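Local coordinates for protein AncCDT-1 (Synthetic construct, PDB 5T0W) that binds an amino acid, here arginine, between its two lobes, as an ancestral periplasmic-type solute-binding protein and precursor of cyclohexadienyl dehydratase, at residues Gly28-Tyr33 with Ala137-Thr142; Glu161-Ala166 with Met178-Pro183. All blocks are in the same frame, centred on the assembly; numbering follows the deposited sequence.

Contact 1. Residues Gly28-Tyr33 with Ala137-Thr142; sequences GTDADY and AVQLGT. With ARG (arginine), chain E.
Asp30 and Gln139 face each other across a bound arginine because both side chains swing their CG opposite the backbone N, at chi1 162° and 177°. Gln139 continues straight beyond CG, so its amide reaches the ligand at full stretch, while the Asp30 carboxylate comes from the opposing direction. The two flat groups are turned 72° against each other and stay apart, with Asp30 OD1 4.0 Å from Gln139 NE2. No hydrogen bond joins the segments directly; the ligand's guanidinium group bridges them. Its NH2 donates to Gln139 OE1 at 2.8 Å and, in a weak bond of 3.3 Å, to Asp30 OD1. The neighbouring NH1 donates, again weakly, to the backbone oxygen of Asp30.

Tyr33 supplies a flat wall. Its ring lies beneath the guanidinium end, with ligand NE 3.2 Å above the ring plane and over its centre, an arrangement consistent with a cation-pi contribution. Farther along the ligand, Tyr33 OH lies beside the aliphatic CB at 3.3 Å. Gln139 OE1 meets the same ring obliquely, 4.2 Å from Tyr33 CE1. The carboxylate of Asp30 would be expected to balance the guanidinium charge, and its other oxygen, OD2, has a weak bond to Trp71 N.

Thr142 bounds the pocket from the far end of a type II turn that starts at Gln139. Its OG1 donates to Gln139 O at 2.6 Å, reinforcing a turn whose own backbone bond, Thr142 N to Gln139 O, is weak, and also weakly caps Glu145 N at the start of helix 143-151; its methyl CG2 packs against the ligand's CB, 3.7 Å away. Strand ends from both lobes thus meet around one amino acid, the interlobe ligand cleft of family 3 solute-binding proteins.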
ATOM      1  N   GLY A  28      -8.402  -8.915   2.532  1.00 26.98           N
ATOM      2  CA  GLY A  28      -7.335  -9.118   1.559  1.00 27.60           C
ATOM      3  C   GLY A  28      -6.172  -8.177   1.780  1.00 27.40           C
ATOM      4  O   GLY A  28      -6.357  -6.960   1.816  1.00 26.53           O
ATOM      5  N   THR A  29      -4.981  -8.737   1.987  1.00 28.69           N
ATOM      6  CA  THR A  29      -3.783  -7.923   2.238  1.00 28.90           C
ATOM      7  C   THR A  29      -2.502  -8.594   1.616  1.00 29.90           C
ATOM      8  O   THR A  29      -2.482  -9.808   1.491  1.00 31.09           O
ATOM      9  CB  THR A  29      -3.755  -7.466   3.735  1.00 29.09           C
ATOM     10  OG1 THR A  29      -2.836  -6.385   3.916  1.00 28.95           O
ATOM     11  CG2 THR A  29      -3.401  -8.597   4.680  1.00 30.42           C
ATOM     12  N   ASP A  30      -1.508  -7.812   1.144  1.00 29.56           N
ATOM     13  CA  ASP A  30      -0.239  -8.312   0.601  1.00 30.28           C
ATOM     14  C   ASP A  30       0.754  -7.969   1.683  1.00 30.60           C
ATOM     15  O   ASP A  30       1.275  -6.843   1.777  1.00 29.87           O
ATOM     16  CB  ASP A  30       0.168  -7.663  -0.728  1.00 30.17           C
ATOM     17  CG  ASP A  30       1.647  -7.860  -1.042  1.00 31.39           C
ATOM     18  OD1 ASP A  30       2.495  -7.208  -0.383  1.00 31.58           O
ATOM     19  OD2 ASP A  30       1.968  -8.683  -1.932  1.00 32.55           O
ATOM     20  N   ALA A  31       1.028  -8.971   2.502  1.00 31.76           N
ATOM     21  CA  ALA A  31       1.529  -8.746   3.848  1.00 32.32           C
ATOM     22  C   ALA A  31       3.088  -8.651   4.043  1.00 33.76           C
ATOM     23  O   ALA A  31       3.662  -8.927   5.128  1.00 34.69           O
ATOM     24  CB  ALA A  31       0.878  -9.771   4.752  1.00 32.91           C
ATOM     25  N   ASP A  32       3.767  -8.230   2.979  1.00 33.92           N
ATOM     26  CA  ASP A  32       5.145  -7.726   3.116  1.00 34.89           C
ATOM     27  C   ASP A  32       5.167  -6.302   2.637  1.00 33.57           C
ATOM     28  O   ASP A  32       5.610  -6.021   1.528  1.00 34.01           O
ATOM     29  CB  ASP A  32       6.232  -8.565   2.419  1.00 36.55           C
ATOM     30  CG  ASP A  32       7.620  -8.362   3.063  1.00 38.33           C
ATOM     31  OD1 ASP A  32       7.781  -7.384   3.844  1.00 37.95           O
ATOM     32  OD2 ASP A  32       8.542  -9.200   2.816  1.00 40.26           O
ATOM     33  N   TYR A  33       4.669  -5.399   3.480  1.00 32.33           N
ATOM     34  CA  TYR A  33       4.535  -4.010   3.087  1.00 30.86           C
ATOM     35  C   TYR A  33       4.519  -3.129   4.309  1.00 30.75           C
ATOM     36  O   TYR A  33       3.496  -2.568   4.670  1.00 29.94           O
ATOM     37  CB  TYR A  33       3.268  -3.850   2.251  1.00 29.50           C
ATOM     38  CG  TYR A  33       3.190  -2.554   1.515  1.00 28.61           C
ATOM     39  CD1 TYR A  33       4.151  -2.205   0.568  1.00 29.03           C
ATOM     40  CD2 TYR A  33       2.145  -1.684   1.738  1.00 27.49           C
ATOM     41  CE1 TYR A  33       4.074  -1.019  -0.126  1.00 28.27           C
ATOM     42  CE2 TYR A  33       2.062  -0.508   1.046  1.00 26.82           C
ATOM     43  CZ  TYR A  33       3.033  -0.195   0.127  1.00 27.11           C
ATOM     44  OH  TYR A  33       2.970   0.949  -0.532  1.00 26.79           O
ATOM     45  N   ALA A 137      13.925  -0.231  -9.844  1.00 23.22           N
ATOM     46  CA  ALA A 137      13.105  -1.336  -9.375  1.00 22.73           C
ATOM     47  C   ALA A 137      11.825  -0.840  -8.724  1.00 21.21           C
ATOM     48  O   ALA A 137      11.815   0.183  -8.048  1.00 20.94           O
ATOM     49  CB  ALA A 137      13.868  -2.197  -8.372  1.00 24.20           C
ATOM     50  N   VAL A 138      10.743  -1.591  -8.928  1.00 20.68           N
ATOM     51  CA  VAL A 138       9.455  -1.269  -8.365  1.00 19.73           C
ATOM     52  C   VAL A 138       8.661  -2.525  -8.132  1.00 20.02           C
ATOM     53  O   VAL A 138       8.919  -3.568  -8.766  1.00 21.02           O
ATOM     54  CB  VAL A 138       8.629  -0.377  -9.317  1.00 19.36           C
ATOM     55  CG1 VAL A 138       9.273   0.990  -9.512  1.00 19.33           C
ATOM     56  CG2 VAL A 138       8.399  -1.055 -10.652  1.00 19.95           C
ATOM     57  N   GLN A 139       7.634  -2.418  -7.295  1.00 19.58           N
ATOM     58  CA  GLN A 139       6.713  -3.522  -7.116  1.00 20.05           C
ATOM     59  C   GLN A 139       5.718  -3.601  -8.275  1.00 20.45           C
ATOM     60  O   GLN A 139       5.137  -2.607  -8.651  1.00 20.26           O
ATOM     61  CB  GLN A 139       5.986  -3.415  -5.802  1.00 19.85           C
ATOM     62  CG  GLN A 139       4.944  -4.528  -5.590  1.00 20.60           C
ATOM     63  CD  GLN A 139       4.368  -4.551  -4.188  1.00 20.61           C
ATOM     64  OE1 GLN A 139       4.122  -3.502  -3.555  1.00 20.25           O
ATOM     65  NE2 GLN A 139       4.155  -5.742  -3.677  1.00 21.41           N
ATOM     66  N   LEU A 140       5.540  -4.784  -8.835  1.00 21.55           N
ATOM     67  CA  LEU A 140       4.671  -4.984  -9.985  1.00 22.70           C
ATOM     68  C   LEU A 140       3.224  -4.649  -9.659  1.00 22.93           C
ATOM     69  O   LEU A 140       2.708  -5.029  -8.613  1.00 22.78           O
ATOM     70  CB  LEU A 140       4.748  -6.445 -10.455  1.00 24.66           C
ATOM     71  CG  LEU A 140       3.758  -6.823 -11.607  1.00 26.75           C
ATOM     72  CD1 LEU A 140       4.042  -6.159 -12.958  1.00 27.23           C
ATOM     73  CD2 LEU A 140       3.703  -8.333 -11.741  1.00 29.17           C
ATOM     74  N   GLY A 141       2.585  -3.898 -10.551  1.00 23.58           N
ATOM     75  CA  GLY A 141       1.192  -3.496 -10.362  1.00 24.60           C
ATOM     76  C   GLY A 141       0.915  -2.378  -9.342  1.00 23.70           C
ATOM     77  O   GLY A 141      -0.194  -2.291  -8.844  1.00 24.73           O
ATOM     78  N   THR A 142       1.900  -1.516  -9.065  1.00 22.31           N
ATOM     79  CA  THR A 142       1.750  -0.448  -8.125  1.00 22.08           C
ATOM     80  C   THR A 142       1.775   0.907  -8.808  1.00 22.91           C
ATOM     81  O   THR A 142       2.167   1.029  -9.949  1.00 23.06           O
ATOM     82  CB  THR A 142       2.856  -0.455  -7.073  1.00 20.66           C
ATOM     83  OG1 THR A 142       4.125  -0.426  -7.720  1.00 19.93           O
ATOM     84  CG2 THR A 142       2.779  -1.665  -6.161  1.00 20.39           C
TER
HETATM   85  N   ARG E 301       0.183   2.563  -2.766  1.00  7.68           N
HETATM   86  CA  ARG E 301       0.665   1.815  -3.935  1.00  7.57           C
HETATM   87  C   ARG E 301      -0.521   1.340  -4.686  1.00  7.46           C
HETATM   88  O   ARG E 301      -0.354   0.953  -5.843  1.00  7.30           O
HETATM   89  CB  ARG E 301       1.477   0.627  -3.512  1.00  7.80           C
HETATM   90  CG  ARG E 301       0.639  -0.377  -2.774  1.00  8.38           C
HETATM   91  CD  ARG E 301       1.390  -1.689  -2.557  1.00  8.75           C
HETATM   92  NE  ARG E 301       0.862  -2.367  -1.385  1.00  9.10           N
HETATM   93  CZ  ARG E 301       1.227  -3.581  -1.006  1.00  9.46           C
HETATM   94  NH1 ARG E 301       0.711  -4.123   0.104  1.00  9.40           N
HETATM   95  NH2 ARG E 301       2.116  -4.250  -1.728  1.00  9.64           N
HETATM   96  OXT ARG E 301      -1.640   1.323  -4.135  1.00  7.36           O

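Contact 2. Residues Glu161-Ala166 with Met178-Pro183; sequences ENNAEA and MVTDSP. With ARG (arginine), chain E.
Helix 163-171 and strand 177-181 run in opposed directions where they pack, so Ala166 lies by Met178, their CA atoms 6.7 Å apart, and Asn163 lies by Thr180, with 8.3 Å between the CA atoms. The helix is thus closer to the strand at Met178 than at Thr180.

Met178 fills the narrower end. Its chain bends at chi3, -74°, which brings the terminal methyl CE onto Ala166 CB at 3.4 Å, an apolar contact. The same methyl lies beside Asn163 OD1, with the asparagine and methionine side chains crossing at about a right angle. This is helix-on-sheet packing within a beta-alpha-beta crossover: strand 156-160 leads through the helix into strand 177-181, and strand 135-139 lies between the two in the sheet. At the wider end Asn163 ND2 and Thr180 OG1 approach to 3.6 Å without a hydrogen bond.

Asp181 ends the strand at the N-cap position of helix 182-189, yet its carboxylate makes no capping bond. Instead OD2 accepts a hydrogen bond from the alpha-amino N of the bound arginine, 2.5 Å away, while OD1 takes a hydrogen bond from Gln111 NE2, which helps fix the turn of the group. Replacement of Asp181 by an alanine would probably leave the ligand's amino group without its carboxylate partner and the Gln111 amide without this acceptor.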
ATOM      1  N   GLU A 161       7.509  -9.011  -7.599  1.00 42.21           N
ATOM      2  CA  GLU A 161       6.284  -9.404  -6.935  1.00 45.80           C
ATOM      3  C   GLU A 161       6.170  -8.753  -5.566  1.00 46.99           C
ATOM      4  O   GLU A 161       5.068  -8.393  -5.132  1.00 47.82           O
ATOM      5  CB  GLU A 161       6.257 -10.935  -6.763  1.00 49.23           C
ATOM      6  N   ASN A 162       7.302  -8.621  -4.877  1.00 48.00           N
ATOM      7  CA  ASN A 162       7.341  -8.078  -3.523  1.00 49.33           C
ATOM      8  C   ASN A 162       8.236  -6.902  -3.448  1.00 46.58           C
ATOM      9  O   ASN A 162       9.172  -6.844  -4.210  1.00 46.46           O
ATOM     10  CB  ASN A 162       7.910  -9.119  -2.546  1.00 53.66           C
ATOM     11  CG  ASN A 162       7.042 -10.367  -2.437  1.00 57.59           C
ATOM     12  OD1 ASN A 162       6.743 -11.018  -3.448  1.00 58.26           O
ATOM     13  ND2 ASN A 162       6.644 -10.718  -1.207  1.00 60.24           N
ATOM     14  N   ASN A 163       8.014  -6.000  -2.499  1.00 46.39           N
ATOM     15  CA  ASN A 163       8.941  -4.895  -2.318  1.00 45.16           C
ATOM     16  C   ASN A 163      10.293  -5.338  -1.818  1.00 44.54           C
ATOM     17  O   ASN A 163      11.296  -4.685  -2.114  1.00 43.09           O
ATOM     18  CB  ASN A 163       8.375  -3.824  -1.358  1.00 46.44           C
ATOM     19  CG  ASN A 163       7.813  -2.609  -2.091  1.00 47.05           C
ATOM     20  OD1 ASN A 163       8.328  -2.181  -3.123  1.00 45.00           O
ATOM     21  ND2 ASN A 163       6.766  -2.025  -1.531  1.00 49.94           N
ATOM     22  N   ALA A 164      10.330  -6.410  -1.024  1.00 46.79           N
ATOM     23  CA  ALA A 164      11.590  -6.838  -0.402  1.00 47.95           C
ATOM     24  C   ALA A 164      12.656  -7.152  -1.465  1.00 46.66           C
ATOM     25  O   ALA A 164      13.799  -6.692  -1.336  1.00 44.63           O
ATOM     26  CB  ALA A 164      11.378  -8.028   0.510  1.00 51.65           C
ATOM     27  N   GLU A 165      12.259  -7.859  -2.525  1.00 46.05           N
ATOM     28  CA  GLU A 165      13.150  -8.090  -3.649  1.00 45.64           C
ATOM     29  C   GLU A 165      13.642  -6.811  -4.335  1.00 41.96           C
ATOM     30  O   GLU A 165      14.817  -6.713  -4.729  1.00 41.14           O
ATOM     31  CB  GLU A 165      12.455  -8.891  -4.706  1.00 48.91           C
ATOM     32  CG  GLU A 165      12.502 -10.372  -4.500  1.00 54.65           C
ATOM     33  CD  GLU A 165      11.850 -11.101  -5.646  1.00 58.02           C
ATOM     34  OE1 GLU A 165      10.649 -10.873  -5.932  1.00 59.94           O
ATOM     35  OE2 GLU A 165      12.566 -11.896  -6.278  1.00 62.14           O
ATOM     36  N   ALA A 166      12.745  -5.834  -4.495  1.00 38.52           N
ATOM     37  CA  ALA A 166      13.114  -4.561  -5.095  1.00 35.16           C
ATOM     38  C   ALA A 166      14.140  -3.893  -4.238  1.00 34.13           C
ATOM     39  O   ALA A 166      15.153  -3.411  -4.734  1.00 33.86           O
ATOM     40  CB  ALA A 166      11.910  -3.668  -5.261  1.00 34.23           C
ATOM     41  N   MET A 178      15.089   2.453  -6.411  1.00 21.35           N
ATOM     42  CA  MET A 178      13.745   1.941  -6.370  1.00 21.84           C
ATOM     43  C   MET A 178      12.784   3.071  -5.997  1.00 21.45           C
ATOM     44  O   MET A 178      13.139   4.004  -5.309  1.00 21.50           O
ATOM     45  CB  MET A 178      13.587   0.757  -5.424  1.00 23.56           C
ATOM     46  CG  MET A 178      13.340   1.079  -3.978  1.00 25.26           C
ATOM     47  SD  MET A 178      13.089  -0.406  -2.927  1.00 29.53           S
ATOM     48  CE  MET A 178      11.455  -0.915  -3.385  1.00 28.76           C
ATOM     49  N   VAL A 179      11.563   2.979  -6.506  1.00 21.14           N
ATOM     50  CA  VAL A 179      10.541   3.927  -6.188  1.00 20.75           C
ATOM     51  C   VAL A 179       9.498   3.172  -5.396  1.00 20.56           C
ATOM     52  O   VAL A 179       9.192   2.026  -5.694  1.00 21.19           O
ATOM     53  CB  VAL A 179       9.918   4.556  -7.448  1.00 21.28           C
ATOM     54  CG1 VAL A 179       8.986   5.695  -7.053  1.00 21.85           C
ATOM     55  CG2 VAL A 179      10.981   5.069  -8.419  1.00 21.32           C
ATOM     56  N   THR A 180       8.939   3.825  -4.392  1.00 20.07           N
ATOM     57  CA  THR A 180       7.927   3.230  -3.557  1.00 20.10           C
ATOM     58  C   THR A 180       7.161   4.348  -2.831  1.00 20.16           C
ATOM     59  O   THR A 180       7.553   5.522  -2.900  1.00 20.13           O
ATOM     60  CB  THR A 180       8.578   2.239  -2.587  1.00 20.49           C
ATOM     61  OG1 THR A 180       7.580   1.405  -2.014  1.00 21.38           O
ATOM     62  CG2 THR A 180       9.293   2.950  -1.446  1.00 20.67           C
ATOM     63  N   ASP A 181       6.090   4.013  -2.114  1.00 20.47           N
ATOM     64  CA  ASP A 181       5.350   5.002  -1.339  1.00 20.70           C
ATOM     65  C   ASP A 181       6.251   5.637  -0.301  1.00 20.69           C
ATOM     66  O   ASP A 181       7.043   4.937   0.345  1.00 20.71           O
ATOM     67  CB  ASP A 181       4.123   4.373  -0.663  1.00 21.59           C
ATOM     68  CG  ASP A 181       2.988   4.039  -1.650  1.00 21.93           C
ATOM     69  OD1 ASP A 181       3.057   4.418  -2.823  1.00 21.49           O
ATOM     70  OD2 ASP A 181       1.976   3.461  -1.219  1.00 22.84           O
ATOM     71  N   SER A 182       6.084   6.946  -0.071  1.00 20.97           N
ATOM     72  CA  SER A 182       6.947   7.655   0.897  1.00 21.38           C
ATOM     73  C   SER A 182       7.083   6.944   2.235  1.00 22.07           C
ATOM     74  O   SER A 182       8.198   6.810   2.745  1.00 22.49           O
ATOM     75  CB  SER A 182       6.480   9.077   1.227  1.00 22.31           C
ATOM     76  OG  SER A 182       5.734   9.723   0.220  1.00 22.56           O
ATOM     77  N   PRO A 183       5.977   6.517   2.842  1.00 22.66           N
ATOM     78  CA  PRO A 183       6.116   5.922   4.181  1.00 23.83           C
ATOM     79  C   PRO A 183       6.853   4.591   4.168  1.00 24.00           C
ATOM     80  O   PRO A 183       7.465   4.210   5.154  1.00 24.97           O
ATOM     81  CB  PRO A 183       4.669   5.752   4.654  1.00 24.68           C
ATOM     82  CG  PRO A 183       3.842   6.576   3.725  1.00 24.13           C
ATOM     83  CD  PRO A 183       4.579   6.568   2.414  1.00 22.82           C
TER
HETATM   84  N   ARG E 301       0.183   2.563  -2.766  1.00  7.68           N
HETATM   85  CA  ARG E 301       0.665   1.815  -3.935  1.00  7.57           C
HETATM   86  C   ARG E 301      -0.521   1.340  -4.686  1.00  7.46           C
HETATM   87  O   ARG E 301      -0.354   0.953  -5.843  1.00  7.30           O
HETATM   88  CB  ARG E 301       1.477   0.627  -3.512  1.00  7.80           C
HETATM   89  CG  ARG E 301       0.639  -0.377  -2.774  1.00  8.38           C
HETATM   90  CD  ARG E 301       1.390  -1.689  -2.557  1.00  8.75           C
HETATM   91  NE  ARG E 301       0.862  -2.367  -1.385  1.00  9.10           N
HETATM   92  CZ  ARG E 301       1.227  -3.581  -1.006  1.00  9.46           C
HETATM   93  NH1 ARG E 301       0.711  -4.123   0.104  1.00  9.40           N
HETATM   94  NH2 ARG E 301       2.116  -4.250  -1.728  1.00  9.64           N
HETATM   95  OXT ARG E 301      -1.640   1.323  -4.135  1.00  7.36           O

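Centred 7 Å apart, the two contacts hold opposite ends of one ligand: contact 1 grips the guanidinium group and contact 2 the amino group. Strands 135-139 and 177-181 are parallel neighbours in one sheet, probably hydrogen-bonded from Val179 N to Ala137 O at 3.2 Å. A second probable hydrogen bond, Gln139 NE2 to Glu161 O at 3.2 Å, would orient the Gln139 amide so that OE1 is presented to the ligand. Tyr33 also reaches across to contact 2, where its OH lies 2.8 Å from Asp181 OD2 and its ring packs on Asn163. Ser88, Gly89, Thr91, Arg96 and Thr143 add further hydrogen bonds to the arginine.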